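Local structure of complement factor MASP-3 (Homo sapiens, 3DEM) at residues D214-P219 / P224-K229. The protein is a serine protease of the complement system that associates with mannan-binding lectin and ficolins through its calcium-binding CUB1-EGF-CUB2 region. Sequence-based numbering, arbitrary orientation.
With CA (calcium ion), chain F.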
loop_
_atom_site.group_PDB
_atom_site.type_symbol
_atom_site.label_atom_id
_atom_site.label_comp_id
_atom_site.label_asym_id
_atom_site.label_seq_id
_atom_site.Cartn_x
_atom_site.Cartn_y
_atom_site.Cartn_z
ATOM N N ASP A 214 -32.185 -28.012 9.886
ATOM C CA ASP A 214 -30.976 -27.527 10.545
ATOM C C ASP A 214 -31.106 -26.033 10.810
ATOM O O ASP A 214 -30.778 -25.203 9.959
ATOM C CB ASP A 214 -29.746 -27.839 9.683
ATOM C CG ASP A 214 -28.448 -27.316 10.277
ATOM O OD1 ASP A 214 -28.409 -26.948 11.474
ATOM O OD2 ASP A 214 -27.448 -27.285 9.528
ATOM N N ILE A 215 -31.616 -25.713 11.997
ATOM C CA ILE A 215 -31.764 -24.337 12.453
ATOM C C ILE A 215 -30.950 -24.178 13.727
ATOM O O ILE A 215 -31.091 -24.972 14.658
ATOM C CB ILE A 215 -33.244 -23.983 12.716
ATOM C CG1 ILE A 215 -34.087 -24.268 11.467
ATOM C CG2 ILE A 215 -33.384 -22.515 13.124
ATOM C CD1 ILE A 215 -35.530 -23.807 11.567
ATOM N N GLU A 216 -30.076 -23.178 13.755
ATOM C CA GLU A 216 -29.222 -22.939 14.910
ATOM C C GLU A 216 -30.039 -22.940 16.201
ATOM O O GLU A 216 -31.097 -22.308 16.277
ATOM C CB GLU A 216 -28.498 -21.600 14.760
ATOM C CG GLU A 216 -27.322 -21.413 15.703
ATOM C CD GLU A 216 -26.757 -20.006 15.650
ATOM O OE1 GLU A 216 -27.279 -19.187 14.866
ATOM O OE2 GLU A 216 -25.798 -19.716 16.398
ATOM N N ASP A 217 -29.553 -23.649 17.214
ATOM C CA ASP A 217 -30.223 -23.661 18.507
ATOM C C ASP A 217 -29.238 -23.533 19.663
ATOM O O ASP A 217 -28.037 -23.367 19.457
ATOM C CB ASP A 217 -31.103 -24.909 18.665
ATOM C CG ASP A 217 -30.297 -26.197 18.799
ATOM O OD1 ASP A 217 -29.053 -26.167 18.672
ATOM O OD2 ASP A 217 -30.914 -27.256 19.043
ATOM N N HIS A 218 -29.769 -23.600 20.882
ATOM C CA HIS A 218 -28.976 -23.517 22.098
ATOM C C HIS A 218 -29.386 -24.686 22.976
ATOM O O HIS A 218 -30.559 -25.048 23.013
ATOM C CB HIS A 218 -29.250 -22.191 22.812
ATOM C CG HIS A 218 -28.294 -21.888 23.924
ATOM N ND1 HIS A 218 -28.487 -22.333 25.214
ATOM C CD2 HIS A 218 -27.139 -21.180 23.940
ATOM C CE1 HIS A 218 -27.494 -21.912 25.977
ATOM N NE2 HIS A 218 -26.662 -21.211 25.228
ATOM N N PRO A 219 -28.419 -25.298 23.675
ATOM C CA PRO A 219 -28.721 -26.473 24.492
ATOM C C PRO A 219 -29.602 -26.200 25.717
ATOM O O PRO A 219 -30.254 -27.118 26.212
ATOM C CB PRO A 219 -27.335 -26.968 24.928
ATOM C CG PRO A 219 -26.452 -25.783 24.837
ATOM C CD PRO A 219 -26.988 -24.945 23.712
ATOM N N PRO A 224 -32.874 -19.103 20.954
ATOM C CA PRO A 224 -32.496 -17.710 21.186
ATOM C C PRO A 224 -31.920 -17.009 19.956
ATOM O O PRO A 224 -31.758 -15.790 19.971
ATOM C CB PRO A 224 -31.424 -17.822 22.271
ATOM C CG PRO A 224 -30.790 -19.134 22.033
ATOM C CD PRO A 224 -31.830 -20.038 21.407
ATOM N N TYR A 225 -31.629 -17.772 18.904
ATOM C CA TYR A 225 -30.932 -17.241 17.735
ATOM C C TYR A 225 -31.815 -17.177 16.489
ATOM O O TYR A 225 -32.195 -16.092 16.040
ATOM C CB TYR A 225 -29.685 -18.084 17.436
ATOM C CG TYR A 225 -28.753 -18.265 18.622
ATOM C CD1 TYR A 225 -28.274 -17.169 19.332
ATOM C CD2 TYR A 225 -28.346 -19.529 19.019
ATOM C CE1 TYR A 225 -27.414 -17.332 20.413
ATOM C CE2 TYR A 225 -27.487 -19.703 20.096
ATOM C CZ TYR A 225 -27.026 -18.603 20.788
ATOM O OH TYR A 225 -26.183 -18.782 21.860
ATOM N N ASP A 226 -32.105 -18.347 15.922
ATOM C CA ASP A 226 -32.947 -18.469 14.740
ATOM C C ASP A 226 -34.183 -19.295 15.092
ATOM O O ASP A 226 -34.169 -20.056 16.057
ATOM C CB ASP A 226 -32.189 -19.162 13.608
ATOM C CG ASP A 226 -30.811 -18.558 13.359
ATOM O OD1 ASP A 226 -30.592 -17.360 13.659
ATOM O OD2 ASP A 226 -29.942 -19.293 12.848
ATOM N N TYR A 227 -35.247 -19.160 14.305
ATOM C CA TYR A 227 -36.464 -19.899 14.597
ATOM C C TYR A 227 -37.544 -19.774 13.535
ATOM O O TYR A 227 -37.555 -18.837 12.730
ATOM C CB TYR A 227 -37.041 -19.465 15.946
ATOM C CG TYR A 227 -37.298 -17.973 16.043
ATOM C CD1 TYR A 227 -38.472 -17.421 15.554
ATOM C CD2 TYR A 227 -36.360 -17.117 16.619
ATOM C CE1 TYR A 227 -38.712 -16.064 15.638
ATOM C CE2 TYR A 227 -36.596 -15.751 16.707
ATOM C CZ TYR A 227 -37.777 -15.233 16.211
ATOM O OH TYR A 227 -38.029 -13.878 16.288
ATOM N N ILE A 228 -38.450 -20.748 13.551
ATOM C CA ILE A 228 -39.685 -20.691 12.807
ATOM C C ILE A 228 -40.824 -20.493 13.799
ATOM O O ILE A 228 -40.867 -21.147 14.845
ATOM C CB ILE A 228 -39.948 -22.018 12.057
ATOM C CG1 ILE A 228 -38.906 -22.246 10.966
ATOM C CG2 ILE A 228 -41.352 -22.033 11.455
ATOM C CD1 ILE A 228 -39.082 -23.561 10.233
ATOM N N LYS A 229 -41.724 -19.573 13.474
ATOM C CA LYS A 229 -43.008 -19.470 14.140
ATOM C C LYS A 229 -44.070 -19.696 13.067
ATOM O O LYS A 229 -43.900 -19.292 11.911
ATOM C CB LYS A 229 -43.207 -18.081 14.742
ATOM C CG LYS A 229 -42.437 -17.801 16.020
ATOM C CD LYS A 229 -42.462 -16.296 16.321
ATOM C CE LYS A 229 -41.877 -15.959 17.689
ATOM N NZ LYS A 229 -42.033 -14.499 18.016
HETATM CA CA CA F . -27.976 -18.051 13.050
HETATM O O HOH W 1 -32.230 -20.577 17.834
HETATM O O HOH W 2 -28.408 -16.879 11.008
HETATM O O HOH W 3 -27.329 -19.854 11.608
#
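Pro-224 sets its CG 3.5 Å from CB of His-218, the side chains meeting at about a right angle. That CG also lies over the centre of the Tyr-225 ring. Across the contact the ring meets Glu-216 and Asp-217: OE2 of Glu-216 sits above a face, 3.7 Å from CD2, its carboxylate tilted 22° from the ring, and O of Asp-217 approaches the edge in plane. At the far end, OH reaches the edge of the His-218 imidazole, 3.3 Å from CD2, while His-218 ND1 accepts hydrogen bonds from N of Glu-220 and of Val-221.

Asp-226 illustrates how a calcium ion can draw together two parts of one long loop of a CUB domain, here the link between strands 205-209 and 227-232. It holds the calcium with both carboxylate oxygens, unevenly, OD2 at 2.3 Å and OD1 at 2.8 Å, whereas Glu-216, extended with CG anti to the backbone N (chi1 -165°), delivers OE1 alone. The carboxylate planes stand 67° apart, and the cation probably offsets their repulsion. Asp-263, Ser-265 and two waters complete the site, and the hydroxyl of Tyr-187 hydrogen-bonds both Asp-226 OD2 and the backbone N of Glu-216. Away from the metal, a further water joins the backbones, donating to O of Glu-216 and of Asp-226 and accepting from Tyr-225 N. CB of Asp-226 also rests on Ile-215 CG2.

From Tyr-227 the chain enters strand 227-232 of the beta-sandwich, and Ile-228 CG1 packs 3.8 Å from CD1 of Ile-215, a buried apolar pair lying against Phe-260 of adjacent strand 255-261.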